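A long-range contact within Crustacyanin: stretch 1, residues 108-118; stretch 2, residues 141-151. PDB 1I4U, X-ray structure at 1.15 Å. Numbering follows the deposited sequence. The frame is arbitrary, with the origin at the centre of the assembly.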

# COMPACT_ATOMS: atom_id res chain seq x y z
N LEU A 108 3.51 -8.38 -16.25
CA LEU A 108 3.68 -9.81 -16.54
C LEU A 108 4.03 -10.06 -18.00
O LEU A 108 4.74 -11.01 -18.34
N GLU A 109 3.51 -9.21 -18.88
CA GLU A 109 3.71 -9.36 -20.32
C GLU A 109 3.24 -8.06 -20.98
O GLU A 109 2.21 -7.50 -20.61
N THR A 110 4.02 -7.61 -21.96
CA THR A 110 3.60 -6.50 -22.79
C THR A 110 4.29 -6.58 -24.16
O THR A 110 5.42 -7.08 -24.23
N ASP A 111 3.63 -6.07 -25.17
CA ASP A 111 4.28 -5.85 -26.47
C ASP A 111 4.50 -4.36 -26.71
O ASP A 111 4.90 -4.03 -27.84
N TYR A 112 4.21 -3.48 -25.76
CA TYR A 112 4.39 -2.05 -25.77
C TYR A 112 3.44 -1.31 -26.73
O TYR A 112 3.03 -0.20 -26.37
N SER A 113 3.14 -1.87 -27.88
CA SER A 113 2.32 -1.20 -28.88
C SER A 113 0.86 -1.61 -28.88
O SER A 113 0.08 -0.88 -29.54
N ASN A 114 0.44 -2.69 -28.22
CA ASN A 114 -0.96 -3.08 -28.23
C ASN A 114 -1.50 -3.30 -26.82
O ASN A 114 -2.59 -2.82 -26.49
N TYR A 115 -0.77 -4.07 -25.99
CA TYR A 115 -1.33 -4.51 -24.72
C TYR A 115 -0.29 -4.57 -23.64
O TYR A 115 0.89 -4.71 -23.92
N ALA A 116 -0.80 -4.62 -22.40
CA ALA A 116 -0.01 -4.93 -21.23
C ALA A 116 -0.88 -5.69 -20.22
O ALA A 116 -2.09 -5.43 -20.08
N CYS A 117 -0.26 -6.67 -19.56
CA CYS A 117 -0.90 -7.50 -18.56
C CYS A 117 -0.19 -7.19 -17.23
O CYS A 117 0.99 -7.47 -17.11
N LEU A 118 -0.94 -6.60 -16.30
CA LEU A 118 -0.35 -6.09 -15.04
C LEU A 118 -0.85 -6.84 -13.84
O LEU A 118 -2.01 -7.29 -13.80
N ASN A 141 -10.51 -0.29 -27.52
CA ASN A 141 -10.81 -1.69 -27.73
C ASN A 141 -9.56 -2.52 -27.63
O ASN A 141 -8.44 -1.99 -27.74
N LEU A 142 -9.68 -3.83 -27.46
CA LEU A 142 -8.54 -4.72 -27.54
C LEU A 142 -8.99 -6.03 -28.18
O LEU A 142 -9.92 -6.65 -27.65
N ALA A 143 -8.34 -6.34 -29.30
CA ALA A 143 -8.60 -7.57 -30.02
C ALA A 143 -8.40 -8.83 -29.19
O ALA A 143 -7.56 -8.88 -28.30
N ASP A 144 -9.20 -9.85 -29.45
CA ASP A 144 -9.19 -11.09 -28.69
C ASP A 144 -7.80 -11.67 -28.76
O ASP A 144 -7.42 -12.26 -27.77
N GLN A 145 -7.02 -11.50 -29.83
CA GLN A 145 -5.73 -12.19 -29.81
C GLN A 145 -4.85 -11.70 -28.67
O GLN A 145 -4.08 -12.47 -28.12
N TYR A 146 -4.96 -10.42 -28.37
CA TYR A 146 -4.18 -9.85 -27.28
C TYR A 146 -4.75 -10.15 -25.91
O TYR A 146 -3.99 -10.41 -24.97
N VAL A 147 -6.09 -10.10 -25.80
CA VAL A 147 -6.76 -10.51 -24.57
C VAL A 147 -6.34 -11.91 -24.21
O VAL A 147 -6.05 -12.16 -23.04
N LYS A 148 -6.28 -12.82 -25.16
CA LYS A 148 -5.91 -14.21 -24.89
C LYS A 148 -4.46 -14.36 -24.43
O LYS A 148 -4.13 -15.25 -23.65
N LYS A 149 -3.61 -13.45 -24.92
CA LYS A 149 -2.23 -13.44 -24.41
C LYS A 149 -2.23 -13.17 -22.93
O LYS A 149 -1.55 -13.85 -22.14
N CYS A 150 -3.01 -12.13 -22.51
CA CYS A 150 -3.05 -11.89 -21.08
C CYS A 150 -3.71 -13.05 -20.35
O CYS A 150 -3.22 -13.38 -19.28
N GLU A 151 -4.76 -13.64 -20.91
CA GLU A 151 -5.42 -14.74 -20.21
C GLU A 151 -4.40 -15.83 -19.92
O GLU A 151 -4.41 -16.37 -18.81

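The two stretches meet as a β-hairpin and a helix. Strand 115-118 runs alongside helix 144-151 at an angle of 23°, with the axes 8.5 Å apart at closest approach, and 406 Å² of surface is buried between them. No direct hydrogen bond crosses the contact; a disulfide, aromatic and apolar packing, and one bridging water join the two sides.

Leu108 points toward the helix but remains too distant to touch it. Glu109, also directed toward stretch 2, has chi1 and chi2 both t, and this extended side chain carries its carboxylate to Lys149, where Glu109 OE2 lies 3.5 Å from Lys149 CB. Glu109 OE2 also accepts a 2.6 Å hydrogen bond from Tyr115 OH, while OE1 receives one from water 1 (2.8 Å from the water oxygen to Glu109 OE1). The same water donates to the backbone of the helix, 2.7 Å from its oxygen to Lys149 O, and so links the stretches. Thr110 points away.

Asp111, with chi1 p, helps organise the turn: Asp111 OD1 accepts from Asn114 N (2.8 Å) and Tyr115 N (3.0 Å), and Asp111 OD2 from Asn114 ND2 (2.8 Å). Its contact with the helix is slight, Asp111 OD2 lying 4.1 Å from Tyr146 CE1. Tyr112 and Ser113 stay out of reach. Asn114, chi1 m, covers one face of the Tyr146 ring; Asn114 CB sits 3.9 Å from the Tyr146 ring centroid and near the ring normal, a CH-pi contact. Asn114 O lies 3.7 Å from Leu142 CD1.

Tyr115 is buried and gives up more area to the contact than any other residue. With chi1 p, its ring reaches along the helix surface past Tyr146 (chi1 m), Lys149 and Cys150. The two tyrosine rings are nearly parallel, at 22°, but slid apart so that they barely overlap; Tyr115 CD1 and Tyr146 CD1 approach to 3.6 Å. Tyr115 CB packs 4.2 Å from Leu142 CD1, and Tyr115 OH is 3.5 Å from Lys149 CD. Lys149 starts toward the hairpin, but its end leads away, leaving its aliphatic portion against the tyrosine. Cys150 SG lies 3.9 Å from Tyr115 CD2, approaching the ring obliquely.

Ala116 and Leu118 point away, although Ala116 O is 3.9 Å from Cys150 SG. Cys117 points toward the helix with chi1 m, and Cys117 SG bonds to Cys150 SG at 2.1 Å. The disulfide, with chi3 of -88°, covalently ties strand to helix where Cys117 CA and Cys150 CA are 5.5 Å apart.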

# COMPACT_ATOMS: atom_id res chain seq x y z
CB LEU A 108 2.36 -10.51 -16.27
CG LEU A 108 1.99 -10.98 -14.90
CD1 LEU A 108 0.75 -11.86 -14.99
CD2 LEU A 108 3.11 -11.75 -14.22
CB GLU A 109 2.95 -10.54 -20.91
CG GLU A 109 3.27 -10.84 -22.37
CD GLU A 109 2.56 -12.07 -22.90
OE1 GLU A 109 2.58 -13.11 -22.23
OE2 GLU A 109 1.95 -11.99 -23.99
CB THR A 110 3.87 -5.15 -22.15
OG1 THR A 110 3.36 -4.07 -22.97
CG2 THR A 110 5.36 -4.89 -21.99
CB ASP A 111 3.51 -6.50 -27.62
CG ASP A 111 2.23 -5.78 -27.98
OD1 ASP A 111 1.82 -4.90 -27.20
OD2 ASP A 111 1.65 -6.14 -29.03
CB TYR A 112 5.82 -1.56 -26.09
CG TYR A 112 6.75 -2.12 -25.02
CD1 TYR A 112 6.83 -1.48 -23.81
CD2 TYR A 112 7.48 -3.25 -25.22
CE1 TYR A 112 7.65 -1.97 -22.83
CE2 TYR A 112 8.32 -3.78 -24.23
CZ TYR A 112 8.40 -3.11 -23.01
OH TYR A 112 9.20 -3.55 -21.97
CB SER A 113 2.93 -1.43 -30.25
OG SER A 113 3.02 -2.74 -30.54
CB ASN A 114 -1.18 -4.35 -29.04
CG ASN A 114 -0.82 -4.10 -30.49
OD1 ASN A 114 -1.66 -3.55 -31.22
ND2 ASN A 114 0.38 -4.43 -30.86
CB TYR A 115 -1.97 -5.92 -24.94
CG TYR A 115 -0.96 -7.01 -25.09
CD1 TYR A 115 -0.36 -7.24 -26.32
CD2 TYR A 115 -0.57 -7.80 -24.01
CE1 TYR A 115 0.57 -8.24 -26.48
CE2 TYR A 115 0.36 -8.78 -24.18
CZ TYR A 115 0.93 -9.00 -25.40
OH TYR A 115 1.89 -9.97 -25.62
CB ALA A 116 0.59 -3.71 -20.58
CB CYS A 117 -0.77 -8.98 -18.90
SG CYS A 117 -0.94 -9.42 -20.67
CB LEU A 118 -0.70 -4.62 -14.88
CG LEU A 118 -0.43 -3.73 -16.11
CD1 LEU A 118 -0.86 -2.29 -15.77
CD2 LEU A 118 0.98 -3.89 -16.59
CB ASN A 141 -11.47 -1.85 -29.11
CG ASN A 141 -12.79 -1.10 -29.22
OD1 ASN A 141 -13.73 -1.47 -28.52
ND2 ASN A 141 -12.89 -0.10 -30.07
CB LEU A 142 -7.95 -4.99 -26.16
CG LEU A 142 -6.63 -5.77 -26.17
CD1 LEU A 142 -5.57 -5.02 -26.89
CD2 LEU A 142 -6.23 -6.07 -24.72
CB ALA A 143 -7.74 -7.62 -31.27
CB ASP A 144 -10.27 -12.02 -29.24
CG ASP A 144 -11.70 -11.67 -28.95
OD1 ASP A 144 -12.10 -10.59 -28.45
OD2 ASP A 144 -12.58 -12.54 -29.24
CB GLN A 145 -4.87 -12.10 -31.06
CG GLN A 145 -4.50 -10.69 -31.49
CD GLN A 145 -3.76 -10.61 -32.82
OE1 GLN A 145 -2.81 -11.36 -32.98
NE2 GLN A 145 -4.26 -9.71 -33.66
CB TYR A 146 -4.03 -8.30 -27.46
CG TYR A 146 -3.46 -7.94 -28.82
CD1 TYR A 146 -2.23 -8.40 -29.22
CD2 TYR A 146 -4.18 -7.18 -29.73
CE1 TYR A 146 -1.66 -8.12 -30.45
CE2 TYR A 146 -3.63 -6.89 -30.99
CZ TYR A 146 -2.39 -7.35 -31.33
OH TYR A 146 -1.89 -7.05 -32.56
CB VAL A 147 -8.31 -10.42 -24.67
CG1 VAL A 147 -8.97 -10.97 -23.41
CG2 VAL A 147 -8.68 -8.97 -24.98
CB LYS A 148 -6.11 -15.04 -26.16
CG LYS A 148 -7.51 -15.46 -26.57
CD LYS A 148 -7.46 -16.06 -27.99
CE LYS A 148 -8.78 -16.42 -28.62
NZ LYS A 148 -9.69 -15.29 -28.88
CB LYS A 149 -1.31 -12.46 -25.16
CG LYS A 149 -1.11 -12.94 -26.65
CD LYS A 149 -0.46 -11.86 -27.47
CE LYS A 149 -0.98 -11.78 -28.92
NZ LYS A 149 -0.71 -13.06 -29.62
CB CYS A 150 -3.77 -10.58 -20.77
SG CYS A 150 -2.91 -9.05 -21.18
CB GLU A 151 -6.61 -15.26 -21.01
CG GLU A 151 -7.25 -16.45 -20.28
CD GLU A 151 -8.35 -17.15 -21.08
OE1 GLU A 151 -8.52 -16.87 -22.28
OE2 GLU A 151 -9.08 -18.01 -20.51
O HOH W 1 0.77 -15.14 -22.72